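Local coordinates for protein leucine--trna ligase (Agrobacterium radiobacter, PDB 5AH5) that probably charges tRNA(Leu) with L-leucine at the expense of ATP, as a class I leucyl-tRNA synthetase, and here holds its tRNA and a leucyl-adenylate analogue, at residues B[212-217]-B[559-564]; B[628-633]-B[710-715]; B[756-761]-B[781-786]; B[70-75]-B[499-504]. One frame throughout, in Å; residues are numbered along the deposited sequence. Where two conformers were deposited one is given.

Contact 1: residues B[212-217]-B[559-564]; sequences TSVRNI and LYNQGM. With LSS (5'-O-(L-leucylsulfamoyl)adenosine), chain I; nucleotides of chain D.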
# COMPACT_ATOMS: atom_id res chain seq x y z
N THR B 212 -10.52 -5.00 2.55
CA THR B 212 -11.18 -5.97 1.71
C THR B 212 -11.29 -5.37 0.30
O THR B 212 -11.31 -6.08 -0.68
CB THR B 212 -12.60 -6.34 2.22
OG1 THR B 212 -13.42 -5.20 2.13
CG2 THR B 212 -12.59 -6.82 3.67
N SER B 213 -11.35 -4.06 0.20
CA SER B 213 -11.34 -3.39 -1.07
C SER B 213 -10.06 -3.67 -1.91
O SER B 213 -10.16 -4.00 -3.09
CB SER B 213 -11.47 -1.89 -0.84
OG SER B 213 -10.46 -1.43 0.07
N VAL B 214 -8.88 -3.51 -1.30
CA VAL B 214 -7.58 -3.78 -1.96
C VAL B 214 -7.52 -5.26 -2.35
O VAL B 214 -7.18 -5.63 -3.50
CB VAL B 214 -6.42 -3.35 -1.07
CG1 VAL B 214 -5.09 -3.82 -1.62
CG2 VAL B 214 -6.40 -1.85 -0.91
N ARG B 215 -7.94 -6.11 -1.44
CA ARG B 215 -7.97 -7.55 -1.72
C ARG B 215 -8.83 -7.97 -2.92
O ARG B 215 -8.39 -8.79 -3.77
CB ARG B 215 -8.38 -8.34 -0.49
CG ARG B 215 -7.29 -8.32 0.57
CD ARG B 215 -7.59 -9.29 1.66
NE ARG B 215 -8.50 -8.68 2.61
CZ ARG B 215 -9.18 -9.35 3.53
NH1 ARG B 215 -9.06 -10.68 3.65
NH2 ARG B 215 -9.97 -8.66 4.37
N ASN B 216 -10.04 -7.42 -2.98
CA ASN B 216 -10.97 -7.66 -4.05
C ASN B 216 -10.43 -7.05 -5.36
O ASN B 216 -10.58 -7.61 -6.38
CB ASN B 216 -12.36 -7.05 -3.74
CG ASN B 216 -13.36 -7.28 -4.88
OD1 ASN B 216 -13.76 -8.40 -5.14
ND2 ASN B 216 -13.68 -6.24 -5.60
N ILE B 217 -9.82 -5.88 -5.32
CA ILE B 217 -9.20 -5.32 -6.54
C ILE B 217 -8.11 -6.27 -7.10
O ILE B 217 -8.05 -6.51 -8.34
CB ILE B 217 -8.69 -3.90 -6.28
CG1 ILE B 217 -9.88 -2.95 -6.09
CG2 ILE B 217 -7.89 -3.37 -7.46
CD1 ILE B 217 -9.49 -1.61 -5.49
N LEU B 559 -1.93 -3.30 6.08
CA LEU B 559 -1.90 -2.23 5.10
C LEU B 559 -2.96 -1.18 5.42
O LEU B 559 -4.11 -1.47 5.49
CB LEU B 559 -2.16 -2.77 3.70
CG LEU B 559 -2.41 -1.80 2.58
CD1 LEU B 559 -1.07 -1.14 2.21
CD2 LEU B 559 -2.92 -2.48 1.33
N TYR B 560 -2.53 0.06 5.55
CA TYR B 560 -3.39 1.18 5.69
C TYR B 560 -3.22 2.13 4.49
O TYR B 560 -2.10 2.57 4.15
CB TYR B 560 -2.96 1.89 6.95
CG TYR B 560 -3.30 1.11 8.22
CD1 TYR B 560 -4.63 1.03 8.71
CD2 TYR B 560 -2.33 0.43 8.90
CE1 TYR B 560 -4.92 0.33 9.88
CE2 TYR B 560 -2.61 -0.30 10.06
CZ TYR B 560 -3.90 -0.32 10.56
OH TYR B 560 -4.13 -1.03 11.72
N ASN B 561 -4.34 2.49 3.88
CA ASN B 561 -4.38 3.39 2.75
C ASN B 561 -4.81 4.80 3.14
O ASN B 561 -6.02 5.06 3.25
CB ASN B 561 -5.40 2.87 1.71
CG ASN B 561 -5.03 1.53 1.12
OD1 ASN B 561 -5.88 0.70 1.01
ND2 ASN B 561 -3.79 1.35 0.66
N GLN B 562 -3.87 5.71 3.41
CA GLN B 562 -4.23 7.09 3.70
C GLN B 562 -5.09 7.69 2.56
O GLN B 562 -4.88 7.41 1.37
CB GLN B 562 -3.05 8.01 4.03
CG GLN B 562 -2.26 8.60 2.81
CD GLN B 562 -1.66 7.56 1.94
OE1 GLN B 562 -1.53 6.41 2.35
NE2 GLN B 562 -1.28 7.94 0.71
N GLY B 563 -6.02 8.56 2.96
CA GLY B 563 -6.80 9.32 2.01
C GLY B 563 -6.02 10.36 1.24
O GLY B 563 -5.00 10.91 1.72
N MET B 564 -6.53 10.65 0.05
CA MET B 564 -6.11 11.77 -0.78
C MET B 564 -6.05 13.13 -0.07
O MET B 564 -6.97 13.49 0.71
CB MET B 564 -7.13 11.83 -1.91
CG MET B 564 -6.79 12.78 -3.03
SD MET B 564 -5.22 12.41 -3.83
CE MET B 564 -5.16 10.64 -3.66
C1 LSS I . 5.09 6.32 -5.10
N1 LSS I . -2.56 12.51 -0.74
O1 LSS I . 3.90 6.18 -5.28
S1 LSS I . 4.85 8.74 -4.69
C2 LSS I . -2.27 11.43 -0.02
N2 LSS I . 5.65 7.49 -4.82
O2 LSS I . -0.11 7.49 -2.06
N3 LSS I . -1.20 10.65 -0.27
O3 LSS I . 1.77 6.20 -0.51
C4 LSS I . -0.38 10.99 -1.29
N4 LSS I . 7.43 5.49 -5.31
O4 LSS I . 2.70 9.33 -0.94
C5 LSS I . -0.68 12.05 -2.13
O5 LSS I . 3.86 8.57 -3.45
C6 LSS I . -1.81 12.81 -1.86
N6 LSS I . -2.07 13.89 -2.63
C7 LSS I . 6.46 2.75 -4.22
N7 LSS I . 0.28 12.11 -3.09
C8 LSS I . 1.13 11.07 -2.89
C9 LSS I . 5.71 4.08 -4.15
N9 LSS I . 0.73 10.41 -1.77
CA LSS I . 5.99 5.14 -5.24
C10 LSS I . 5.93 1.95 -5.43
C11 LSS I . 6.29 2.02 -2.84
O1A LSS I . 3.96 9.16 -5.78
C21 LSS I . 1.31 9.21 -1.20
C22 LSS I . 1.17 8.03 -2.10
C23 LSS I . 2.24 7.08 -1.57
C24 LSS I . 3.29 8.06 -1.09
C25 LSS I . 4.37 8.33 -2.14
O2A LSS I . 5.66 9.87 -4.29
P C D 4 -19.22 -9.69 -4.21
OP1 C D 4 -19.36 -10.77 -3.20
OP2 C D 4 -20.41 -9.06 -4.83
O5' C D 4 -18.48 -8.42 -3.59
C5' C D 4 -17.15 -8.55 -3.05
C4' C D 4 -16.46 -7.21 -3.02
O4' C D 4 -16.51 -6.53 -4.31
C3' C D 4 -17.05 -6.19 -2.09
O3' C D 4 -16.74 -6.50 -0.74
C2' C D 4 -16.37 -4.93 -2.58
O2' C D 4 -15.04 -4.78 -2.11
C1' C D 4 -16.48 -5.13 -4.09
N1 C D 4 -17.69 -4.52 -4.68
C2 C D 4 -17.76 -3.13 -4.71
O2 C D 4 -16.84 -2.46 -4.23
N3 C D 4 -18.84 -2.54 -5.28
C4 C D 4 -19.83 -3.29 -5.79
N4 C D 4 -20.87 -2.66 -6.34
C5 C D 4 -19.78 -4.71 -5.76
C6 C D 4 -18.70 -5.28 -5.20
P C D 3 -21.52 -11.54 -9.29
OP1 C D 3 -21.67 -12.83 -8.57
OP2 C D 3 -22.67 -10.59 -9.38
O5' C D 3 -20.29 -10.76 -8.65
C5' C D 3 -19.13 -11.48 -8.22
C4' C D 3 -18.01 -10.54 -7.87
O4' C D 3 -17.79 -9.57 -8.93
C3' C D 3 -18.22 -9.63 -6.67
O3' C D 3 -18.22 -10.23 -5.37
C2' C D 3 -17.07 -8.66 -6.88
O2' C D 3 -15.82 -9.26 -6.65
C1' C D 3 -17.22 -8.39 -8.38
N1 C D 3 -18.08 -7.22 -8.68
C2 C D 3 -17.56 -5.94 -8.44
O2 C D 3 -16.40 -5.83 -7.99
N3 C D 3 -18.33 -4.85 -8.72
C4 C D 3 -19.57 -5.01 -9.18
C5 C D 3 -20.13 -6.30 -9.42
C6 C D 3 -19.35 -7.37 -9.16

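Contact 2: residues B[628-633]-B[710-715]; sequences RLFTNN and LLVRLL. With nucleotides of chain D.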
# COMPACT_ATOMS: atom_id res chain seq x y z
N ARG B 628 -0.54 27.44 27.24
CA ARG B 628 -1.04 28.34 28.28
C ARG B 628 -1.47 27.63 29.60
O ARG B 628 -1.28 28.16 30.70
CB ARG B 628 -2.13 29.27 27.74
CG ARG B 628 -1.55 30.46 26.92
CD ARG B 628 -2.60 31.52 26.64
NE ARG B 628 -3.79 30.84 26.17
CZ ARG B 628 -4.06 30.54 24.90
NH1 ARG B 628 -3.25 30.92 23.93
NH2 ARG B 628 -5.16 29.86 24.60
N LEU B 629 -1.96 26.40 29.49
CA LEU B 629 -2.25 25.54 30.63
C LEU B 629 -0.98 25.20 31.39
O LEU B 629 -0.98 25.17 32.63
CB LEU B 629 -2.92 24.26 30.12
CG LEU B 629 -3.54 23.30 31.10
CD1 LEU B 629 -4.66 23.96 31.93
CD2 LEU B 629 -4.02 22.05 30.37
N PHE B 630 0.14 25.00 30.69
CA PHE B 630 1.42 24.87 31.38
C PHE B 630 1.91 26.16 32.05
O PHE B 630 2.32 26.14 33.24
CB PHE B 630 2.53 24.29 30.46
CG PHE B 630 2.55 22.80 30.43
CD1 PHE B 630 1.52 22.11 29.87
CD2 PHE B 630 3.61 22.10 31.02
CE1 PHE B 630 1.53 20.72 29.85
CE2 PHE B 630 3.63 20.73 30.99
CZ PHE B 630 2.60 20.04 30.41
N THR B 631 1.92 27.25 31.31
CA THR B 631 2.43 28.55 31.82
C THR B 631 1.54 29.11 32.93
O THR B 631 2.02 29.80 33.78
CB THR B 631 2.56 29.64 30.71
OG1 THR B 631 1.40 29.60 29.89
CG2 THR B 631 3.73 29.39 29.83
N ASN B 632 0.24 28.83 32.89
CA ASN B 632 -0.62 29.17 34.02
C ASN B 632 -0.29 28.39 35.31
O ASN B 632 -0.49 28.93 36.39
CB ASN B 632 -2.08 28.97 33.66
CG ASN B 632 -2.59 30.01 32.65
OD1 ASN B 632 -1.88 30.95 32.25
ND2 ASN B 632 -3.81 29.80 32.19
N ASN B 633 0.25 27.16 35.19
CA ASN B 633 0.43 26.23 36.33
C ASN B 633 1.86 25.88 36.68
O ASN B 633 2.14 24.88 37.35
CB ASN B 633 -0.39 24.98 36.03
CG ASN B 633 -1.86 25.28 36.08
OD1 ASN B 633 -2.35 25.68 37.11
ND2 ASN B 633 -2.57 25.10 34.97
N LEU B 710 1.31 14.03 32.16
CA LEU B 710 0.73 12.91 31.47
C LEU B 710 0.15 13.34 30.12
O LEU B 710 0.32 12.63 29.14
CB LEU B 710 -0.30 12.26 32.36
CG LEU B 710 -0.66 10.79 32.28
CD1 LEU B 710 0.57 9.89 32.35
CD2 LEU B 710 -1.64 10.47 33.43
N LEU B 711 -0.49 14.52 30.08
CA LEU B 711 -1.07 15.09 28.89
C LEU B 711 0.01 15.25 27.77
O LEU B 711 -0.24 14.91 26.65
CB LEU B 711 -1.66 16.49 29.19
CG LEU B 711 -2.28 17.29 28.05
CD1 LEU B 711 -3.23 16.42 27.31
CD2 LEU B 711 -2.98 18.55 28.54
N VAL B 712 1.15 15.80 28.13
CA VAL B 712 2.26 16.02 27.18
C VAL B 712 2.92 14.71 26.73
O VAL B 712 3.42 14.60 25.57
CB VAL B 712 3.20 17.05 27.80
CG1 VAL B 712 4.67 16.77 27.56
CG2 VAL B 712 2.81 18.41 27.27
N ARG B 713 2.91 13.70 27.61
CA ARG B 713 3.36 12.38 27.21
C ARG B 713 2.49 11.76 26.13
O ARG B 713 3.00 11.23 25.14
CB ARG B 713 3.49 11.45 28.36
CG ARG B 713 4.57 11.87 29.31
CD ARG B 713 5.16 10.66 30.00
NE ARG B 713 4.52 10.31 31.21
CZ ARG B 713 4.54 9.11 31.81
NH1 ARG B 713 5.12 8.01 31.29
NH2 ARG B 713 3.91 9.02 32.96
N LEU B 714 1.18 11.89 26.27
CA LEU B 714 0.26 11.36 25.26
C LEU B 714 0.25 12.19 23.94
O LEU B 714 -0.08 11.68 22.92
CB LEU B 714 -1.19 11.31 25.81
CG LEU B 714 -1.32 10.39 27.06
CD1 LEU B 714 -2.70 10.59 27.75
CD2 LEU B 714 -1.10 8.92 26.70
N LEU B 715 0.49 13.48 24.04
CA LEU B 715 0.45 14.41 22.97
C LEU B 715 1.72 14.28 22.07
O LEU B 715 1.62 14.52 20.89
CB LEU B 715 0.37 15.85 23.52
CG LEU B 715 0.31 16.94 22.51
CD1 LEU B 715 -0.89 16.84 21.64
CD2 LEU B 715 0.48 18.32 23.14
P U D 40 -7.40 33.25 21.11
OP1 U D 40 -6.68 32.05 20.66
OP2 U D 40 -8.70 33.58 20.49
O5' U D 40 -7.64 33.16 22.68
C5' U D 40 -6.54 33.24 23.60
C4' U D 40 -7.02 33.47 25.01
O4' U D 40 -7.43 34.86 25.21
C3' U D 40 -8.21 32.65 25.49
O3' U D 40 -7.77 31.35 25.86
C2' U D 40 -8.69 33.50 26.66
O2' U D 40 -7.85 33.42 27.78
C1' U D 40 -8.58 34.89 26.05
N1 U D 40 -9.75 35.28 25.24
C2 U D 40 -10.89 35.68 25.91
O2 U D 40 -10.97 35.69 27.13
N3 U D 40 -11.94 36.05 25.11
C4 U D 40 -11.97 36.06 23.73
O4 U D 40 -13.00 36.41 23.14
C5 U D 40 -10.75 35.62 23.10
C6 U D 40 -9.71 35.26 23.86

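Contact 3: residues B[756-761]-B[781-786]; sequences LPVQIN and STVLAL. With nucleotides of chain D.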
# COMPACT_ATOMS: atom_id res chain seq x y z
N LEU B 756 -24.99 5.03 35.38
CA LEU B 756 -25.48 3.79 34.74
C LEU B 756 -26.77 4.09 33.97
O LEU B 756 -27.73 4.47 34.59
CB LEU B 756 -25.76 2.76 35.85
CG LEU B 756 -25.99 1.29 35.47
CD1 LEU B 756 -24.69 0.64 35.04
CD2 LEU B 756 -26.59 0.52 36.65
N PRO B 757 -26.81 3.93 32.64
CA PRO B 757 -28.11 4.07 31.97
C PRO B 757 -29.05 2.91 32.29
O PRO B 757 -28.60 1.76 32.48
CB PRO B 757 -27.76 4.07 30.47
CG PRO B 757 -26.40 3.37 30.39
CD PRO B 757 -25.71 3.76 31.67
N VAL B 758 -30.34 3.23 32.34
CA VAL B 758 -31.39 2.28 32.61
C VAL B 758 -32.29 2.21 31.41
O VAL B 758 -32.81 3.22 30.95
CB VAL B 758 -32.19 2.80 33.79
CG1 VAL B 758 -33.33 1.84 34.12
CG2 VAL B 758 -31.24 3.00 34.97
N GLN B 759 -32.43 1.01 30.87
CA GLN B 759 -33.42 0.71 29.84
C GLN B 759 -34.62 -0.06 30.42
O GLN B 759 -34.49 -0.78 31.37
CB GLN B 759 -32.80 -0.15 28.77
CG GLN B 759 -31.77 0.59 27.92
CD GLN B 759 -30.96 -0.33 27.02
OE1 GLN B 759 -30.78 -1.51 27.31
NE2 GLN B 759 -30.41 0.23 25.94
N ILE B 760 -35.78 0.09 29.79
CA ILE B 760 -36.90 -0.79 29.96
C ILE B 760 -37.24 -1.31 28.59
O ILE B 760 -37.51 -0.54 27.62
CB ILE B 760 -38.13 -0.12 30.57
CG1 ILE B 760 -37.85 0.28 31.99
CG2 ILE B 760 -39.29 -1.07 30.57
CD1 ILE B 760 -38.89 1.19 32.63
N ASN B 761 -37.18 -2.63 28.50
CA ASN B 761 -37.38 -3.34 27.26
C ASN B 761 -36.51 -2.83 26.15
O ASN B 761 -36.93 -2.75 25.02
CB ASN B 761 -38.86 -3.30 26.87
CG ASN B 761 -39.67 -4.27 27.68
OD1 ASN B 761 -39.13 -5.09 28.47
ND2 ASN B 761 -40.97 -4.16 27.54
N SER B 781 -32.58 -3.07 43.23
CA SER B 781 -33.46 -2.40 44.20
C SER B 781 -33.39 -0.84 44.03
O SER B 781 -34.42 -0.16 44.02
CB SER B 781 -33.07 -2.88 45.61
OG SER B 781 -33.38 -1.89 46.51
N THR B 782 -32.21 -0.29 43.79
CA THR B 782 -32.07 1.14 43.53
C THR B 782 -32.77 1.59 42.23
O THR B 782 -33.46 2.63 42.21
CB THR B 782 -30.59 1.57 43.52
OG1 THR B 782 -30.03 1.17 44.76
CG2 THR B 782 -30.42 3.12 43.34
N VAL B 783 -32.65 0.78 41.20
CA VAL B 783 -33.29 1.03 39.88
C VAL B 783 -34.83 1.01 40.01
O VAL B 783 -35.51 1.86 39.46
CB VAL B 783 -32.86 0.03 38.76
CG1 VAL B 783 -33.51 0.37 37.44
CG2 VAL B 783 -31.36 0.06 38.54
N LEU B 784 -35.37 0.04 40.73
CA LEU B 784 -36.82 -0.15 40.84
C LEU B 784 -37.44 0.96 41.63
O LEU B 784 -38.58 1.26 41.42
CB LEU B 784 -37.23 -1.51 41.43
CG LEU B 784 -36.79 -2.68 40.55
CD1 LEU B 784 -37.02 -4.01 41.28
CD2 LEU B 784 -37.47 -2.61 39.22
N ALA B 785 -36.65 1.60 42.46
CA ALA B 785 -37.05 2.77 43.19
C ALA B 785 -37.05 4.07 42.44
O ALA B 785 -37.71 4.97 42.88
CB ALA B 785 -36.17 2.91 44.44
N LEU B 786 -36.40 4.20 41.30
CA LEU B 786 -36.47 5.44 40.55
C LEU B 786 -37.90 5.80 40.16
O LEU B 786 -38.67 4.92 39.76
CB LEU B 786 -35.64 5.36 39.28
CG LEU B 786 -34.16 5.01 39.48
CD1 LEU B 786 -33.53 4.75 38.12
CD2 LEU B 786 -33.46 6.15 40.23
P U D 20 -24.71 2.97 25.11
OP1 U D 20 -25.31 3.10 23.76
OP2 U D 20 -23.37 3.43 25.39
O5' U D 20 -25.64 3.64 26.20
C5' U D 20 -27.06 3.43 26.16
C4' U D 20 -27.75 4.76 26.18
O4' U D 20 -27.42 5.42 27.43
C3' U D 20 -27.34 5.73 25.07
O3' U D 20 -28.48 6.48 24.63
C2' U D 20 -26.33 6.64 25.77
O2' U D 20 -26.21 7.92 25.20
C1' U D 20 -26.91 6.71 27.18
N1 U D 20 -25.90 7.02 28.21
C2 U D 20 -26.02 8.19 28.91
O2 U D 20 -26.94 8.96 28.74
N3 U D 20 -25.04 8.42 29.84
C4 U D 20 -23.97 7.61 30.13
O4 U D 20 -23.18 7.94 31.01
C5 U D 20 -23.91 6.40 29.38
C6 U D 20 -24.85 6.16 28.45
P G D 19 -22.15 -1.39 21.35
OP1 G D 19 -22.19 -0.18 20.52
OP2 G D 19 -20.96 -1.86 22.04
O5' G D 19 -23.23 -1.16 22.51
C5' G D 19 -24.45 -0.41 22.27
C4' G D 19 -25.15 -0.13 23.59
O4' G D 19 -25.61 -1.39 24.15
C3' G D 19 -24.23 0.49 24.66
O3' G D 19 -24.83 1.45 25.48
C2' G D 19 -23.86 -0.69 25.52
O2' G D 19 -23.41 -0.43 26.83
C1' G D 19 -25.15 -1.48 25.49
N9 G D 19 -25.04 -2.90 25.83
C8 G D 19 -23.92 -3.69 25.83
N7 G D 19 -24.17 -4.93 26.14
C5 G D 19 -25.54 -4.97 26.33
C6 G D 19 -26.40 -6.05 26.67
O6 G D 19 -26.11 -7.24 26.84
N1 G D 19 -27.72 -5.64 26.77
C2 G D 19 -28.18 -4.36 26.56
N2 G D 19 -29.50 -4.17 26.69
N3 G D 19 -27.39 -3.35 26.25
C4 G D 19 -26.10 -3.72 26.14

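Contact 4: residues B[70-75]-B[499-504]; sequences SVLHPM and RYPSPS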
# COMPACT_ATOMS: atom_id res chain seq x y z
N SER B 70 11.55 -2.30 19.71
CA SER B 70 12.73 -1.96 18.88
C SER B 70 12.22 -1.75 17.43
O SER B 70 11.86 -2.71 16.73
CB SER B 70 13.77 -3.09 18.91
OG SER B 70 14.92 -2.66 18.17
N VAL B 71 12.10 -0.49 17.06
CA VAL B 71 11.30 -0.08 15.90
C VAL B 71 12.29 0.25 14.70
O VAL B 71 13.21 1.04 14.88
CB VAL B 71 10.50 1.19 16.28
CG1 VAL B 71 9.83 1.80 15.04
CG2 VAL B 71 9.41 0.87 17.35
N LEU B 72 12.09 -0.37 13.57
CA LEU B 72 12.67 0.07 12.31
C LEU B 72 11.63 0.97 11.61
O LEU B 72 10.60 0.50 11.21
CB LEU B 72 13.02 -1.13 11.44
CG LEU B 72 13.59 -0.78 10.03
CD1 LEU B 72 14.66 0.25 10.14
CD2 LEU B 72 14.13 -2.00 9.30
N HIS B 73 11.90 2.26 11.52
CA HIS B 73 11.12 3.17 10.72
C HIS B 73 12.06 3.87 9.70
O HIS B 73 12.63 4.87 10.00
CB HIS B 73 10.56 4.21 11.61
CG HIS B 73 9.58 5.11 10.95
ND1 HIS B 73 9.44 6.42 11.34
CD2 HIS B 73 8.62 4.89 10.02
CE1 HIS B 73 8.50 7.01 10.63
NE2 HIS B 73 7.98 6.09 9.83
N PRO B 74 12.12 3.39 8.47
CA PRO B 74 13.19 3.83 7.57
C PRO B 74 12.60 4.62 6.43
O PRO B 74 11.40 4.56 6.21
CB PRO B 74 13.69 2.49 7.02
CG PRO B 74 12.43 1.72 6.82
CD PRO B 74 11.51 2.13 7.98
N MET B 75 13.44 5.27 5.65
CA MET B 75 13.01 6.06 4.51
C MET B 75 14.15 6.05 3.46
O MET B 75 15.36 5.98 3.75
CB MET B 75 12.67 7.52 4.91
CG MET B 75 12.31 8.48 3.73
SD MET B 75 10.99 7.86 2.70
CE MET B 75 9.64 7.79 3.94
N ARG B 499 15.62 -4.48 1.80
CA ARG B 499 16.96 -3.97 1.70
C ARG B 499 17.28 -3.01 2.78
O ARG B 499 18.46 -2.89 3.22
CB ARG B 499 17.16 -3.31 0.31
CG ARG B 499 18.48 -2.59 0.11
CD ARG B 499 19.60 -3.61 -0.07
NE ARG B 499 20.87 -2.97 -0.44
CZ ARG B 499 22.04 -3.63 -0.57
NH1 ARG B 499 22.09 -4.95 -0.38
NH2 ARG B 499 23.13 -2.96 -0.89
N TYR B 500 16.27 -2.27 3.23
CA TYR B 500 16.47 -1.28 4.30
C TYR B 500 17.23 -1.86 5.53
O TYR B 500 17.98 -1.13 6.21
CB TYR B 500 15.10 -0.81 4.79
CG TYR B 500 14.37 0.26 4.03
CD1 TYR B 500 14.99 1.47 3.71
CD2 TYR B 500 12.97 0.17 3.84
CE1 TYR B 500 14.30 2.49 3.07
CE2 TYR B 500 12.27 1.19 3.22
CZ TYR B 500 12.93 2.35 2.86
OH TYR B 500 12.29 3.42 2.26
N PRO B 501 17.03 -3.15 5.85
CA PRO B 501 17.75 -3.58 7.07
C PRO B 501 19.27 -3.59 6.98
O PRO B 501 19.90 -3.39 8.01
CB PRO B 501 17.25 -5.00 7.29
CG PRO B 501 15.86 -4.94 6.80
CD PRO B 501 16.02 -4.15 5.48
N SER B 502 19.86 -3.77 5.76
CA SER B 502 21.31 -3.49 5.59
C SER B 502 21.55 -2.99 4.17
O SER B 502 21.70 -3.79 3.25
CB SER B 502 22.24 -4.69 5.91
OG SER B 502 21.72 -5.75 5.26
N PRO B 503 21.50 -1.67 4.01
CA PRO B 503 21.36 -1.13 2.71
C PRO B 503 22.69 -0.93 1.96
O PRO B 503 22.66 -0.57 0.77
CB PRO B 503 20.73 0.19 2.99
CG PRO B 503 21.35 0.64 4.26
CD PRO B 503 21.45 -0.64 5.05
N SER B 504 23.81 -1.23 2.59
CA SER B 504 25.09 -1.18 1.91
C SER B 504 25.78 -2.50 1.79
O SER B 504 26.91 -2.53 1.37
CB SER B 504 25.95 -0.10 2.52
OG SER B 504 26.52 -0.56 3.67

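Contact 1: residues B[212-217]-B[559-564]
Val-214 in helix 212-222 and Asn-561, one residue past strand 556-560, are the closest backbone pair, with CA atoms 9.2 Å apart. The strand is an outermost one of the parallel sheet in the class I Rossmann-type catalytic domain, and the contact reaches it through the two methyls of a single valine. Val-214 CG1 meets Leu-559 CD2 tip to tip at 3.9 Å. The other methyl, CG2, runs up against the amide oxygen of Asn-561, with CG2 and OD1 3.2 Å apart, a tight approach in a buried place. The amide is held from its other end, since Asn-561 ND2 donates to the carbonyl of Gly-525.

Each segment also reaches a bound partner, the tRNA or the analogue. On the helix, Asn-216 points to the tRNA and its OD1 accepts the O2' hydroxyl of C3 of chain D at 2.7 Å. Beyond the strand, the Gln-562 chain kinks at chi2 (-60°), which brings its amide to the adenosine of the bound leucyl sulfamoyl analogue. There Gln-562 NE2 makes a nearly straight bond to adenine N3 (2.9 Å, 166°) and a weak one, 3.0 Å long and bent to 131°, to the ribose 2' oxygen, O2.

Contact 2: residues B[628-633]-B[710-715]
Leu-629 and Phe-630, near the C-terminal end of helix 617-632, press on Leu-711 and Val-712 of helix 701-715; the closest backbone pair, Phe-630 and Val-712, has CA atoms 9.8 Å apart. Both helices lie in the helical bundle of the anticodon-binding type, which here touches the tRNA backbone through Arg-628. Walking along 628-633, Arg-628 comes first and turns to the tRNA instead. The C5' carbon of U40 of chain D lies over one face of its guanidinium, toward the rim, and Arg-628 NH2 comes 3.3 Å from O3' of that nucleotide while forming a salt bridge to a tRNA phosphate. Leu-629 follows, and its CD2 touches Leu-711 CD2 at 4.1 Å where the two side chains pass at about a right angle. Phe-630 brings the far end of its ring to one valine methyl: Val-712 CG2 lies 3.5 Å from CZ and 3.7 Å from CE1 of Phe-630. Leu-726 of helix 720-729 packs on both members of this pair. At the helix end Asn-633 folds back, its ND2 donating to the Leu-629 carbonyl O at 2.8 Å, in the plane of that carbonyl. Hydrocarbon packing alone joins these two segments, with no directional bond to set their register, while the charge of Arg-628 is directed to the RNA.

Contact 3: residues B[756-761]-B[781-786]
The small C-terminal domain, which in bacterial leucyl-tRNA synthetases docks on the elbow of the tRNA, packs a helix on its sheet partly through a valine pair. Val-758 on strand 753-760 and Val-783 on helix 776-785 have CA atoms 7.6 Å apart, and their CG1 methyls meet at 3.6 Å as the side chains slide past each other in opposite directions. In both valines CG1 sits anti to the backbone N (chi1 179° and -178°). For Val-758 that turns CG2 to another partner, the CD1 methyl of Leu-786, 4.3 Å away just past the helix. Leu-811 and Met-768 from the neighbouring strands also pack on Val-783.

The residues flanking Val-758 point to the other face of the sheet, where the RNA lies. Pro-757 rests on U20 of chain D, its CB 3.3 Å from the sugar O4' and its CG 3.7 Å from base atom C6. Gln-759 stretches out an extended chain, and its OE1 accepts a hydrogen bond from N2 of G19 of chain D at 3.0 Å. Helices on one face of a mixed four-stranded sheet, joined to it by aliphatic side chains, make a two-layer alpha/beta sandwich; here the other face meets the RNA.

Contact 4: residues B[70-75]-B[499-504]
A proline-on-tyrosine contact joins the end of an edge strand to a distant loop in the buried part of the catalytic domain: Pro-74 follows strand 70-72, and Tyr-500 lies in the type I beta turn from Arg-499 to Ser-502. The CG of Pro-74 stands over one face of the Tyr-500 ring, 3.6 Å from its centroid and 18° off the ring normal, a CH-pi interaction. Pro-74 CG is 3.4 Å from Tyr-500 CD2 and Pro-74 CB is 3.7 Å from Tyr-500 CD1, so the proline spans the ring near its CG end. The two side chains cross at about a right angle.

Strand 70-72 is an outermost strand of the parallel Rossmann-type sheet, next to 32-37, whose Tyr-34 and Leu-36 also touch Tyr-500. Further along, the phenol oxygen OH reaches the Met-75 backbone, 3.4 Å from its carbonyl carbon C. Met-75 itself packs on Pro-40, in the predicted HIGH region, and the Tyr-500 side chain is about 8 Å from the bound adenylate analogue. At the other end of the contact, Leu-72 CD2 meets Pro-501 CG at 4.2 Å, and the carbonyl of Tyr-500 accepts a hydrogen bond from Asn-121.

Contacts 1 and 4 belong to the catalytic core and work on the same parallel sheet, at its two outermost strands, with centres about 24 Å apart; the sheet's strands, 70-72, 32-37, 520-524 and 556-560, come from distant parts of the sequence. Contacts 2 and 3 have their centres about 36 and 50 Å from the chain centre, in the helical bundle and the C-terminal alpha/beta domain. All four are mainly apolar and mostly buried. They differ in what meets the hydrocarbon: a buried amide in contact 1, a phenylalanine ring and leucine in contact 2, aliphatic groups in contact 3, an aromatic face in contact 4. Contacts 1, 2 and 3 have residues on the tRNA; contact 4 has none.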